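Local coordinates for protein ribonuclease T2 (Homo sapiens, PDB 3T0O) that cleaves single-stranded RNA preferentially between purine and uridine residues, degrading microbial RNA into fragments that TLR8 then senses in innate immunity, at residues A71-V76 and S84-H89; E60-L65 and K109-S114; M15-P20 and L121-V126; I172-L177 and R212-C217. All coordinates share one frame; numbering follows the deposited sequence.

Interaction 1: residues A71-V76 and S84-H89; sequences AYWPDV and SRFWKH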
loop_
_atom_site.group_PDB
_atom_site.type_symbol
_atom_site.label_atom_id
_atom_site.label_comp_id
_atom_site.label_asym_id
_atom_site.label_seq_id
_atom_site.Cartn_x
_atom_site.Cartn_y
_atom_site.Cartn_z
ATOM N N ALA A 71 -4.333 5.953 11.161
ATOM C CA ALA A 71 -2.973 6.501 11.000
ATOM C C ALA A 71 -2.241 5.893 9.808
ATOM O O ALA A 71 -1.561 6.603 9.083
ATOM C CB ALA A 71 -2.156 6.208 12.212
ATOM N N TYR A 72 -2.449 4.599 9.608
ATOM C CA TYR A 72 -1.588 3.902 8.651
ATOM C C TYR A 72 -2.365 3.466 7.453
ATOM O O TYR A 72 -1.736 3.060 6.443
ATOM C CB TYR A 72 -1.026 2.607 9.348
ATOM C CG TYR A 72 -0.175 2.846 10.561
ATOM C CD1 TYR A 72 0.555 3.985 10.685
ATOM C CD2 TYR A 72 -0.187 1.912 11.574
ATOM C CE1 TYR A 72 1.336 4.213 11.876
ATOM C CE2 TYR A 72 0.542 2.122 12.750
ATOM C CZ TYR A 72 1.288 3.272 12.862
ATOM O OH TYR A 72 2.069 3.457 14.024
ATOM N N TRP A 73 -3.690 3.493 7.503
ATOM C CA TRP A 73 -4.481 3.016 6.368
ATOM C C TRP A 73 -5.516 4.088 6.001
ATOM O O TRP A 73 -6.679 3.810 5.740
ATOM C CB TRP A 73 -5.120 1.691 6.750
ATOM C CG TRP A 73 -5.421 0.785 5.593
ATOM C CD1 TRP A 73 -5.804 1.128 4.322
ATOM C CD2 TRP A 73 -5.465 -0.643 5.675
ATOM N NE1 TRP A 73 -6.016 -0.040 3.557
ATOM C CE2 TRP A 73 -5.824 -1.128 4.391
ATOM C CE3 TRP A 73 -5.147 -1.555 6.706
ATOM C CZ2 TRP A 73 -5.926 -2.561 4.116
ATOM C CZ3 TRP A 73 -5.244 -2.944 6.410
ATOM C CH2 TRP A 73 -5.597 -3.394 5.140
ATOM N N PRO A 74 -5.082 5.337 5.870
ATOM C CA PRO A 74 -6.069 6.378 5.566
ATOM C C PRO A 74 -6.524 6.350 4.120
ATOM O O PRO A 74 -5.857 5.742 3.270
ATOM C CB PRO A 74 -5.261 7.692 5.748
ATOM C CG PRO A 74 -3.817 7.302 5.371
ATOM C CD PRO A 74 -3.707 5.894 6.037
ATOM N N ASP A 75 -7.678 6.977 3.863
ATOM C CA ASP A 75 -8.186 7.029 2.507
ATOM C C ASP A 75 -7.564 8.165 1.773
ATOM O O ASP A 75 -7.959 9.297 1.913
ATOM C CB ASP A 75 -9.690 7.163 2.542
ATOM C CG ASP A 75 -10.303 7.234 1.158
ATOM O OD1 ASP A 75 -9.539 7.230 0.172
ATOM O OD2 ASP A 75 -11.561 7.319 1.065
ATOM N N VAL A 76 -6.524 7.848 1.023
ATOM C CA VAL A 76 -5.799 8.880 0.262
ATOM C C VAL A 76 -5.950 8.704 -1.218
ATOM O O VAL A 76 -5.152 9.291 -1.979
ATOM C CB VAL A 76 -4.312 8.901 0.690
ATOM C CG1 VAL A 76 -4.223 9.326 2.163
ATOM C CG2 VAL A 76 -3.622 7.544 0.441
ATOM N N SER A 84 -14.451 4.492 6.239
ATOM C CA SER A 84 -14.721 3.098 6.218
ATOM C C SER A 84 -15.168 2.628 4.800
ATOM O O SER A 84 -15.130 1.430 4.523
ATOM C CB SER A 84 -15.616 2.672 7.391
ATOM O OG SER A 84 -16.922 2.808 6.952
ATOM N N ARG A 85 -15.564 3.530 3.888
ATOM C CA ARG A 85 -15.872 3.122 2.501
ATOM C C ARG A 85 -14.659 2.490 1.863
ATOM O O ARG A 85 -14.742 1.513 1.122
ATOM C CB ARG A 85 -16.304 4.287 1.604
ATOM C CG ARG A 85 -17.409 5.160 2.110
ATOM C CD ARG A 85 -17.826 6.136 0.988
ATOM N NE ARG A 85 -18.197 5.464 -0.262
ATOM C CZ ARG A 85 -18.724 6.084 -1.323
ATOM N NH1 ARG A 85 -18.931 7.398 -1.288
ATOM N NH2 ARG A 85 -19.052 5.400 -2.420
ATOM N N PHE A 86 -13.491 3.042 2.126
ATOM C CA PHE A 86 -12.253 2.444 1.555
ATOM C C PHE A 86 -11.960 1.091 2.131
ATOM O O PHE A 86 -11.647 0.179 1.406
ATOM C CB PHE A 86 -11.131 3.462 1.800
ATOM C CG PHE A 86 -9.751 3.000 1.504
ATOM C CD1 PHE A 86 -9.460 2.308 0.369
ATOM C CD2 PHE A 86 -8.700 3.363 2.362
ATOM C CE1 PHE A 86 -8.130 1.912 0.089
ATOM C CE2 PHE A 86 -7.428 3.007 2.109
ATOM C CZ PHE A 86 -7.120 2.247 0.965
ATOM N N TRP A 87 -12.080 0.977 3.459
ATOM C CA TRP A 87 -11.740 -0.298 4.088
ATOM C C TRP A 87 -12.779 -1.353 3.661
ATOM O O TRP A 87 -12.406 -2.526 3.497
ATOM C CB TRP A 87 -11.771 -0.102 5.621
ATOM C CG TRP A 87 -10.763 0.849 6.041
ATOM C CD1 TRP A 87 -9.554 1.119 5.442
ATOM C CD2 TRP A 87 -10.875 1.710 7.160
ATOM N NE1 TRP A 87 -8.894 2.121 6.164
ATOM C CE2 TRP A 87 -9.674 2.502 7.214
ATOM C CE3 TRP A 87 -11.869 1.917 8.108
ATOM C CZ2 TRP A 87 -9.457 3.455 8.236
ATOM C CZ3 TRP A 87 -11.656 2.842 9.110
ATOM C CH2 TRP A 87 -10.485 3.613 9.152
ATOM N N LYS A 88 -14.039 -0.944 3.476
ATOM C CA LYS A 88 -15.054 -1.862 3.031
ATOM C C LYS A 88 -14.609 -2.391 1.648
ATOM O O LYS A 88 -14.742 -3.588 1.379
ATOM C CB LYS A 88 -16.387 -1.132 2.938
ATOM C CG LYS A 88 -17.474 -1.963 2.258
ATOM C CD LYS A 88 -18.768 -1.120 2.272
ATOM C CE LYS A 88 -19.789 -1.612 1.269
ATOM N NZ LYS A 88 -20.397 -2.874 1.757
ATOM N N HIS A 89 -14.206 -1.457 0.770
ATOM C CA HIS A 89 -13.757 -1.845 -0.573
ATOM C C HIS A 89 -12.612 -2.849 -0.487
ATOM O O HIS A 89 -12.619 -3.893 -1.152
ATOM C CB HIS A 89 -13.298 -0.593 -1.345
ATOM C CG HIS A 89 -12.650 -0.896 -2.657
ATOM N ND1 HIS A 89 -13.380 -1.092 -3.805
ATOM C CD2 HIS A 89 -11.342 -1.009 -3.008
ATOM C CE1 HIS A 89 -12.556 -1.373 -4.804
ATOM N NE2 HIS A 89 -11.317 -1.314 -4.355
HETATM O O HOH W 1 -13.338 5.861 2.368
#

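Interaction 2: residues E60-L65 and K109-S114; sequences EEIKDL and KYFGRS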
loop_
_atom_site.group_PDB
_atom_site.type_symbol
_atom_site.label_atom_id
_atom_site.label_comp_id
_atom_site.label_asym_id
_atom_site.label_seq_id
_atom_site.Cartn_x
_atom_site.Cartn_y
_atom_site.Cartn_z
ATOM N N GLU A 60 -17.563 -2.812 13.035
ATOM C CA GLU A 60 -17.558 -3.235 14.429
ATOM C C GLU A 60 -16.497 -4.285 14.755
ATOM O O GLU A 60 -15.923 -4.281 15.848
ATOM C CB GLU A 60 -18.953 -3.752 14.810
ATOM C CG GLU A 60 -19.985 -2.644 14.819
ATOM N N GLU A 61 -16.210 -5.181 13.795
ATOM C CA GLU A 61 -15.250 -6.270 14.003
ATOM C C GLU A 61 -13.823 -5.826 14.147
ATOM O O GLU A 61 -12.990 -6.537 14.747
ATOM C CB GLU A 61 -15.337 -7.231 12.837
ATOM C CG GLU A 61 -16.617 -8.022 12.907
ATOM C CD GLU A 61 -16.718 -9.072 11.810
ATOM O OE1 GLU A 61 -15.679 -9.660 11.471
ATOM O OE2 GLU A 61 -17.835 -9.304 11.310
ATOM N N ILE A 62 -13.529 -4.651 13.610
ATOM C CA ILE A 62 -12.139 -4.129 13.650
ATOM C C ILE A 62 -12.050 -2.861 14.502
ATOM O O ILE A 62 -11.112 -2.088 14.383
ATOM C CB ILE A 62 -11.579 -3.864 12.253
ATOM C CG1 ILE A 62 -12.410 -2.836 11.480
ATOM C CG2 ILE A 62 -11.480 -5.208 11.465
ATOM C CD1 ILE A 62 -11.574 -2.261 10.227
ATOM N N LYS A 63 -13.075 -2.627 15.326
ATOM C CA LYS A 63 -13.120 -1.445 16.185
ATOM C C LYS A 63 -11.782 -1.178 16.923
ATOM O O LYS A 63 -11.319 -0.025 17.019
ATOM C CB LYS A 63 -14.318 -1.575 17.164
ATOM N N ASP A 64 -11.142 -2.249 17.400
ATOM C CA ASP A 64 -9.929 -2.123 18.174
ATOM C C ASP A 64 -8.789 -1.642 17.357
ATOM O O ASP A 64 -7.793 -1.179 17.898
ATOM C CB ASP A 64 -9.550 -3.443 18.872
ATOM C CG ASP A 64 -10.555 -3.835 19.940
ATOM O OD1 ASP A 64 -11.502 -3.052 20.172
ATOM O OD2 ASP A 64 -10.417 -4.918 20.561
ATOM N N LEU A 65 -8.893 -1.794 16.033
ATOM C CA LEU A 65 -7.785 -1.461 15.181
ATOM C C LEU A 65 -7.910 -0.062 14.608
ATOM O O LEU A 65 -6.992 0.397 13.955
ATOM C CB LEU A 65 -7.761 -2.439 13.994
ATOM C CG LEU A 65 -7.608 -3.925 14.327
ATOM C CD1 LEU A 65 -7.674 -4.673 13.008
ATOM C CD2 LEU A 65 -6.246 -4.224 14.981
ATOM N N LYS A 109 -8.536 -10.455 11.770
ATOM C CA LYS A 109 -7.232 -11.075 11.545
ATOM C C LYS A 109 -6.604 -10.527 10.278
ATOM O O LYS A 109 -5.415 -10.219 10.271
ATOM C CB LYS A 109 -7.375 -12.605 11.473
ATOM C CG LYS A 109 -7.508 -13.196 12.854
ATOM C CD LYS A 109 -7.996 -14.672 12.796
ATOM C CE LYS A 109 -6.903 -15.573 12.268
ATOM N NZ LYS A 109 -7.443 -17.031 12.453
ATOM N N TYR A 110 -7.392 -10.381 9.213
ATOM C CA TYR A 110 -6.891 -9.815 7.994
ATOM C C TYR A 110 -6.393 -8.374 8.181
ATOM O O TYR A 110 -5.288 -8.029 7.789
ATOM C CB TYR A 110 -8.055 -9.847 6.970
ATOM C CG TYR A 110 -7.746 -9.105 5.711
ATOM C CD1 TYR A 110 -6.894 -9.657 4.774
ATOM C CD2 TYR A 110 -8.284 -7.850 5.468
ATOM C CE1 TYR A 110 -6.601 -8.988 3.581
ATOM C CE2 TYR A 110 -7.988 -7.193 4.282
ATOM C CZ TYR A 110 -7.177 -7.821 3.343
ATOM O OH TYR A 110 -6.869 -7.165 2.150
ATOM N N PHE A 111 -7.255 -7.504 8.697
ATOM C CA PHE A 111 -6.801 -6.150 8.855
ATOM C C PHE A 111 -5.689 -6.062 9.900
ATOM O O PHE A 111 -4.746 -5.271 9.692
ATOM C CB PHE A 111 -7.985 -5.238 9.223
ATOM C CG PHE A 111 -8.847 -4.926 8.066
ATOM C CD1 PHE A 111 -8.488 -3.932 7.172
ATOM C CD2 PHE A 111 -10.073 -5.559 7.897
ATOM C CE1 PHE A 111 -9.347 -3.634 6.087
ATOM C CE2 PHE A 111 -10.902 -5.289 6.829
ATOM C CZ PHE A 111 -10.561 -4.328 5.931
ATOM N N GLY A 112 -5.737 -6.889 10.951
ATOM C CA GLY A 112 -4.720 -6.786 11.972
ATOM C C GLY A 112 -3.393 -7.259 11.422
ATOM O O GLY A 112 -2.336 -6.671 11.752
ATOM N N ARG A 113 -3.427 -8.315 10.606
ATOM C CA ARG A 113 -2.171 -8.823 10.048
ATOM C C ARG A 113 -1.585 -7.858 9.067
ATOM O O ARG A 113 -0.370 -7.688 8.963
ATOM C CB ARG A 113 -2.356 -10.240 9.427
ATOM C CG ARG A 113 -1.121 -10.817 8.801
ATOM C CD ARG A 113 0.012 -11.024 9.847
ATOM N NE ARG A 113 1.079 -11.818 9.250
ATOM C CZ ARG A 113 2.347 -11.773 9.636
ATOM N NH1 ARG A 113 2.704 -10.952 10.614
ATOM N NH2 ARG A 113 3.253 -12.509 9.024
ATOM N N SER A 114 -2.459 -7.191 8.302
ATOM C CA SER A 114 -2.036 -6.177 7.382
ATOM C C SER A 114 -1.315 -5.070 8.085
ATOM O O SER A 114 -0.235 -4.645 7.679
ATOM C CB SER A 114 -3.262 -5.617 6.651
ATOM O OG SER A 114 -3.790 -6.662 5.835
#

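Interaction 3: residues M15-P20 and L121-V126; sequences MVQHWP and LDLNSV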
loop_
_atom_site.group_PDB
_atom_site.type_symbol
_atom_site.label_atom_id
_atom_site.label_comp_id
_atom_site.label_asym_id
_atom_site.label_seq_id
_atom_site.Cartn_x
_atom_site.Cartn_y
_atom_site.Cartn_z
ATOM N N MET A 15 1.615 -6.888 -0.626
ATOM C CA MET A 15 1.432 -5.795 0.323
ATOM C C MET A 15 1.679 -4.521 -0.476
ATOM O O MET A 15 2.753 -4.320 -1.013
ATOM C CB MET A 15 2.422 -5.872 1.472
ATOM C CG MET A 15 2.456 -4.581 2.304
ATOM S SD MET A 15 0.872 -4.155 3.123
ATOM C CE MET A 15 1.333 -2.883 4.271
ATOM N N VAL A 16 0.670 -3.653 -0.559
ATOM C CA VAL A 16 0.695 -2.502 -1.451
ATOM C C VAL A 16 0.693 -1.285 -0.571
ATOM O O VAL A 16 -0.207 -1.101 0.286
ATOM C CB VAL A 16 -0.599 -2.504 -2.274
ATOM C CG1 VAL A 16 -0.536 -1.294 -3.249
ATOM C CG2 VAL A 16 -0.667 -3.850 -3.012
ATOM N N GLN A 17 1.700 -0.400 -0.718
ATOM C CA GLN A 17 1.792 0.816 0.070
ATOM C C GLN A 17 1.920 1.971 -0.934
ATOM O O GLN A 17 2.465 1.791 -2.008
ATOM C CB GLN A 17 3.039 0.761 0.936
ATOM C CG GLN A 17 2.907 -0.319 2.007
ATOM C CD GLN A 17 4.150 -0.480 2.825
ATOM O OE1 GLN A 17 5.022 -1.344 2.524
ATOM N NE2 GLN A 17 4.311 0.353 3.771
ATOM N N HIS A 18 1.375 3.109 -0.563
ATOM C CA HIS A 18 1.360 4.246 -1.497
ATOM C C HIS A 18 1.734 5.541 -0.826
ATOM O O HIS A 18 1.725 5.641 0.376
ATOM C CB HIS A 18 0.066 4.298 -2.324
ATOM C CG HIS A 18 -1.194 4.353 -1.489
ATOM N ND1 HIS A 18 -2.420 4.146 -2.091
ATOM C CD2 HIS A 18 -1.415 4.518 -0.167
ATOM C CE1 HIS A 18 -3.357 4.283 -1.164
ATOM N NE2 HIS A 18 -2.777 4.428 0.017
ATOM N N TRP A 19 2.113 6.509 -1.665
ATOM C CA TRP A 19 2.628 7.779 -1.218
ATOM C C TRP A 19 1.528 8.787 -1.371
ATOM O O TRP A 19 1.160 9.132 -2.471
ATOM C CB TRP A 19 3.836 8.118 -2.086
ATOM C CG TRP A 19 4.479 9.398 -1.678
ATOM C CD1 TRP A 19 4.623 10.572 -2.446
ATOM C CD2 TRP A 19 5.100 9.680 -0.417
ATOM N NE1 TRP A 19 5.302 11.521 -1.706
ATOM C CE2 TRP A 19 5.587 11.015 -0.469
ATOM C CE3 TRP A 19 5.314 8.924 0.740
ATOM C CZ2 TRP A 19 6.266 11.616 0.604
ATOM C CZ3 TRP A 19 5.965 9.525 1.814
ATOM C CH2 TRP A 19 6.398 10.861 1.760
ATOM N N PRO A 20 0.967 9.243 -0.260
ATOM C CA PRO A 20 -0.213 10.105 -0.345
ATOM C C PRO A 20 -0.063 11.324 -1.206
ATOM O O PRO A 20 -0.937 11.657 -1.983
ATOM C CB PRO A 20 -0.424 10.533 1.122
ATOM C CG PRO A 20 -0.101 9.255 1.901
ATOM C CD PRO A 20 1.219 8.798 1.121
ATOM N N LEU A 121 7.477 -4.362 8.011
ATOM C CA LEU A 121 8.243 -3.987 6.864
ATOM C C LEU A 121 8.906 -2.618 7.028
ATOM O O LEU A 121 10.064 -2.359 6.612
ATOM C CB LEU A 121 7.322 -3.922 5.651
ATOM C CG LEU A 121 6.873 -5.347 5.328
ATOM C CD1 LEU A 121 5.721 -5.210 4.299
ATOM C CD2 LEU A 121 8.014 -6.235 4.733
ATOM N N ASP A 122 8.165 -1.706 7.715
ATOM C CA ASP A 122 8.657 -0.342 7.922
ATOM C C ASP A 122 9.361 0.298 6.747
ATOM O O ASP A 122 10.510 0.738 6.843
ATOM C CB ASP A 122 9.439 -0.224 9.210
ATOM C CG ASP A 122 9.480 1.258 9.710
ATOM O OD1 ASP A 122 8.921 2.145 9.013
ATOM O OD2 ASP A 122 10.072 1.408 10.795
ATOM N N LEU A 123 8.602 0.353 5.656
ATOM C CA LEU A 123 9.121 0.951 4.440
ATOM C C LEU A 123 9.557 2.389 4.625
ATOM O O LEU A 123 10.548 2.776 4.086
ATOM C CB LEU A 123 8.023 0.820 3.370
ATOM C CG LEU A 123 8.292 1.655 2.101
ATOM C CD1 LEU A 123 9.490 1.069 1.286
ATOM C CD2 LEU A 123 6.986 1.602 1.284
ATOM N N ASN A 124 8.849 3.128 5.447
ATOM C CA ASN A 124 9.225 4.490 5.719
ATOM C C ASN A 124 10.625 4.603 6.340
ATOM O O ASN A 124 11.441 5.424 5.853
ATOM C CB ASN A 124 8.213 5.121 6.598
ATOM C CG ASN A 124 7.005 5.461 5.830
ATOM O OD1 ASN A 124 7.081 6.378 5.007
ATOM N ND2 ASN A 124 5.879 4.798 6.119
ATOM N N SER A 125 10.915 3.795 7.343
ATOM C CA SER A 125 12.250 3.889 7.965
ATOM C C SER A 125 13.288 3.378 7.005
ATOM O O SER A 125 14.382 3.923 6.999
ATOM C CB SER A 125 12.327 3.100 9.269
ATOM O OG SER A 125 11.481 3.746 10.183
ATOM N N VAL A 126 12.960 2.358 6.241
ATOM C CA VAL A 126 13.910 1.793 5.290
ATOM C C VAL A 126 14.391 2.835 4.303
ATOM O O VAL A 126 15.625 3.025 4.113
ATOM C CB VAL A 126 13.291 0.620 4.615
ATOM C CG1 VAL A 126 14.026 0.188 3.400
ATOM C CG2 VAL A 126 13.198 -0.497 5.635
HETATM O O HOH W 2 5.820 -0.227 5.849
#

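Interaction 4: residues I172-L177 and R212-C217; sequences IGQIEL and RGLRVC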
loop_
_atom_site.group_PDB
_atom_site.type_symbol
_atom_site.label_atom_id
_atom_site.label_comp_id
_atom_site.label_asym_id
_atom_site.label_seq_id
_atom_site.Cartn_x
_atom_site.Cartn_y
_atom_site.Cartn_z
ATOM N N ILE A 172 6.642 8.897 -8.338
ATOM C CA ILE A 172 6.461 7.600 -7.631
ATOM C C ILE A 172 5.224 7.662 -6.787
ATOM O O ILE A 172 5.034 8.629 -6.066
ATOM C CB ILE A 172 7.711 7.203 -6.857
ATOM C CG1 ILE A 172 7.535 5.770 -6.295
ATOM C CG2 ILE A 172 7.980 8.155 -5.628
ATOM C CD1 ILE A 172 8.835 5.272 -5.591
ATOM N N GLY A 173 4.454 6.569 -6.833
ATOM C CA GLY A 173 3.153 6.521 -6.127
ATOM C C GLY A 173 2.995 5.285 -5.268
ATOM O O GLY A 173 2.277 5.373 -4.305
ATOM N N GLN A 174 3.579 4.150 -5.681
ATOM C CA GLN A 174 3.134 2.891 -4.996
ATOM C C GLN A 174 4.258 1.886 -5.022
ATOM O O GLN A 174 4.942 1.777 -6.027
ATOM C CB GLN A 174 1.843 2.401 -5.698
ATOM C CG GLN A 174 1.264 1.131 -5.042
ATOM C CD GLN A 174 -0.226 1.043 -5.446
ATOM O OE1 GLN A 174 -1.045 1.604 -4.745
ATOM N NE2 GLN A 174 -0.505 0.287 -6.460
ATOM N N ILE A 175 4.458 1.191 -3.897
ATOM C CA ILE A 175 5.508 0.178 -3.810
ATOM C C ILE A 175 4.850 -1.085 -3.349
ATOM O O ILE A 175 4.082 -1.073 -2.369
ATOM C CB ILE A 175 6.549 0.640 -2.865
ATOM C CG1 ILE A 175 7.318 1.861 -3.468
ATOM C CG2 ILE A 175 7.474 -0.558 -2.446
ATOM C CD1 ILE A 175 8.344 2.492 -2.461
ATOM N N GLU A 176 5.070 -2.136 -4.087
ATOM C CA GLU A 176 4.417 -3.461 -3.829
ATOM C C GLU A 176 5.487 -4.442 -3.461
ATOM O O GLU A 176 6.530 -4.515 -4.097
ATOM C CB GLU A 176 3.647 -3.976 -5.026
ATOM C CG GLU A 176 2.594 -2.906 -5.419
ATOM C CD GLU A 176 1.713 -3.380 -6.490
ATOM O OE1 GLU A 176 2.057 -4.350 -7.137
ATOM O OE2 GLU A 176 0.679 -2.731 -6.714
ATOM N N LEU A 177 5.222 -5.235 -2.415
ATOM C CA LEU A 177 6.158 -6.305 -1.979
ATOM C C LEU A 177 5.295 -7.564 -1.897
ATOM O O LEU A 177 4.239 -7.582 -1.253
ATOM C CB LEU A 177 6.753 -6.025 -0.601
ATOM C CG LEU A 177 7.735 -4.818 -0.601
ATOM C CD1 LEU A 177 7.877 -4.227 0.806
ATOM C CD2 LEU A 177 9.066 -5.337 -1.171
ATOM N N ARG A 212 -5.946 3.317 -11.128
ATOM C CA ARG A 212 -6.105 4.774 -11.177
ATOM C C ARG A 212 -4.895 5.493 -11.708
ATOM O O ARG A 212 -4.513 6.552 -11.254
ATOM C CB ARG A 212 -6.600 5.393 -9.848
ATOM C CG ARG A 212 -8.051 5.101 -9.779
ATOM C CD ARG A 212 -8.553 5.664 -8.568
ATOM N NE ARG A 212 -9.164 6.966 -8.792
ATOM C CZ ARG A 212 -10.370 7.197 -9.319
ATOM N NH1 ARG A 212 -10.816 8.435 -9.283
ATOM N NH2 ARG A 212 -11.140 6.221 -9.889
ATOM N N GLY A 213 -4.320 4.895 -12.713
ATOM C CA GLY A 213 -3.297 5.605 -13.425
ATOM C C GLY A 213 -1.893 5.154 -13.044
ATOM O O GLY A 213 -0.957 5.461 -13.821
ATOM N N LEU A 214 -1.764 4.446 -11.912
ATOM C CA LEU A 214 -0.421 3.948 -11.539
ATOM C C LEU A 214 -0.006 2.887 -12.510
ATOM O O LEU A 214 -0.810 1.971 -12.882
ATOM C CB LEU A 214 -0.428 3.341 -10.181
ATOM C CG LEU A 214 -0.548 4.439 -9.137
ATOM C CD1 LEU A 214 -0.912 3.787 -7.815
ATOM C CD2 LEU A 214 0.732 5.220 -8.969
ATOM N N ARG A 215 1.233 3.005 -13.000
ATOM C CA ARG A 215 1.757 1.968 -13.885
ATOM C C ARG A 215 3.151 1.703 -13.432
ATOM O O ARG A 215 3.726 2.472 -12.716
ATOM C CB ARG A 215 1.817 2.484 -15.322
ATOM C CG ARG A 215 0.472 2.712 -15.954
ATOM C CD ARG A 215 -0.316 1.440 -16.155
ATOM N NE ARG A 215 -1.420 1.681 -17.100
ATOM C CZ ARG A 215 -2.623 2.086 -16.721
ATOM N NH1 ARG A 215 -2.842 2.314 -15.409
ATOM N NH2 ARG A 215 -3.588 2.267 -17.662
ATOM N N VAL A 216 3.757 0.631 -13.951
ATOM C CA VAL A 216 5.153 0.387 -13.557
ATOM C C VAL A 216 6.000 1.613 -13.876
ATOM O O VAL A 216 5.891 2.216 -14.945
ATOM C CB VAL A 216 5.684 -0.846 -14.331
ATOM C CG1 VAL A 216 5.452 -0.672 -15.788
ATOM C CG2 VAL A 216 7.128 -1.071 -14.040
ATOM N N CYS A 217 6.860 2.006 -12.923
ATOM C CA CYS A 217 7.757 3.122 -13.200
ATOM C C CYS A 217 8.744 2.761 -14.264
ATOM O O CYS A 217 9.343 1.686 -14.206
ATOM C CB CYS A 217 8.536 3.524 -11.961
ATOM S SG CYS A 217 7.527 4.093 -10.602
#

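Interaction 1: residues A71-V76 and S84-H89
The indole of W73 is met over one face by the edge of W87, while F86 CE2 and CZ lie at its own edge, close to its plane. Together the three rings form an aromatic cluster joining the chain just after helix 66-72 to the first turns of helix 84-98. W87 meets W73 edge-to-face, the centres of the five-membered rings 4.9 Å apart and the planes at 74°. W73 and F86 meet obliquely, with W73 CD1 only 3.3 Å from F86 CE2; F86 CG, anti to the backbone N (chi1 171°), carries the ring there. W73 NE1 is taken by the carbonyl of H41, a predicted active-site residue that F86 also touches, consistent with the cluster backing the probable active site. W87 NE1 donates to W73 O over 2.8 Å, in the plane of its own ring. D75, whose carboxylate also accepts from the backbone of I77, S79 and F80, completes the join through a water: D75 OD2 accepts from it at 2.6 Å, and it accepts from F86 N at 2.8 Å.

Interaction 2: residues E60-L65 and K109-S114
This is a small, partly buried apolar contact in which I62 and L65, on the 3-10 segment leading into helix 66-72, lean against F111 and G112 of helix 107-121. The two hydrophobic residues are three positions apart and point the same way, and the turn is closed by a bond from L65 N to I62 O (2.8 Å). In I62, CG1 lies between the backbone N and the carbonyl carbon (chi1 60°), with CG2 turned to F111. CG2 makes the closer touch, 3.9 Å from F111 CD2; I62 CD1 stands 4.3 Å above the plane of the F111 ring, toward its rim. Y110 CD2 lies over the opposite face, 3.7 Å above the F111 ring plane, and the ring is held between the two. L65 meets the helix backbone instead: its CD1 comes within 3.6 Å of G112 N and also touches F111 CB. F111 also packs on W73, M69 and W91 and comes about 5 Å from the side chain of E90, an active-site residue by similarity. The arrangement is part of a helix-to-helix hydrophobic core of the RNase T2 fold, beside helix 84-98, which carries the probable active-site residues E90 and H94.

Interaction 3: residues M15-P20 and L121-V126
Q17 and L123, flanked by L121, carry the contact between strand 12-18 of the central antiparallel sheet and the start of helix 123-129, a helix-on-sheet packing in the RNase T2 fold. Q17 sends its side chain out from the sheet, extended beyond CG (chi2 176°), and lays its amide against L123. L123 CD2 sits over the amide face, 3.8 Å from Q17 CD, and L123 CB lies beside the same group at 3.8 Å from Q17 OE1. L123 adopts this place with CG anti to its backbone N (chi1 168°), and Q17 and L123 run antiparallel past one another. A polar group is thus packed under an aliphatic one while its amide nitrogen is still served by a water. L121 CD1 lies 3.9 Å from M15 CG and also near Q17 OE1; M15 is modelled in two conformers, so the detail there is less certain. Outside the pair, L123 also packs on Y152 of helix 141-152, and Q17 pairs through its backbone with I175 of the neighbouring strand. D122 caps the helix start: its OD1 accepts from S125 N at 3.1 Å, from above the carboxylate plane. The water that binds Q17 NE2 at 2.6 Å also accepts from L123 N, 2.8 Å away, in the first turn of that helix.

Interaction 4: residues I172-L177 and R212-C217
L214 drives its two methyls onto G173 and Q174, the paired residues of a classic beta bulge in strand 171-180 of the antiparallel sheet. CD1 does most of the touching: it rests over the flat face of the Q174 amide, 3.7 Å from Q174 CD, and is equally close to Q174 CB. L214 meets the glutamine almost perpendicularly, Q174 running outward with CG anti to its backbone N (chi1 -178°). CD2 takes the other side of the contact, 4.0 Å from G173 CA, where there is no side chain to hold it off. Beyond this apolar shell lie the bonds that set the amide's rotation. Q174 OE1 is hydrogen-bonded to ND1 of H41, a predicted active-site residue, and Q174 NE2 to OE1 of Q159, the residue that G173 and Q174 both face across the bulge. Held at both OE1 and NE2, the amide is probably fixed in rotation, and Q174 is well placed to orient the H41 ring. L214 itself also packs on L161, and a little farther along its segment C217 is tied to C160 by a disulfide, which fastens this chain to strand 157-161. Next to L214, R215 folds back on the backbone: R215 NH1 donates to L214 O over 3.3 Å, nearly straight at 166° but from above the carbonyl plane.

In the fold
From the N terminus, strand 12-18 opens the widest loop, which interaction 3 closes about a hundred residues later at helix 123-129. Inside it, interaction 2 closes a shorter loop from 60-65 to helix 107-121, and inside that, interaction 1 joins the end of helix 66-72 to helix 84-98; the three are nested, none crossing. Interactions 1 and 2 meet where W73 packs on F111 and S114, and V76 reaches H18 of interaction 3, so the loop after helix 66-72 touches strand 12-18 as well as the helices. Interaction 4 follows in series, binding 212-217, near the C terminus, to strand 171-180, whose pairing with strand 12-18 joins it to interaction 3.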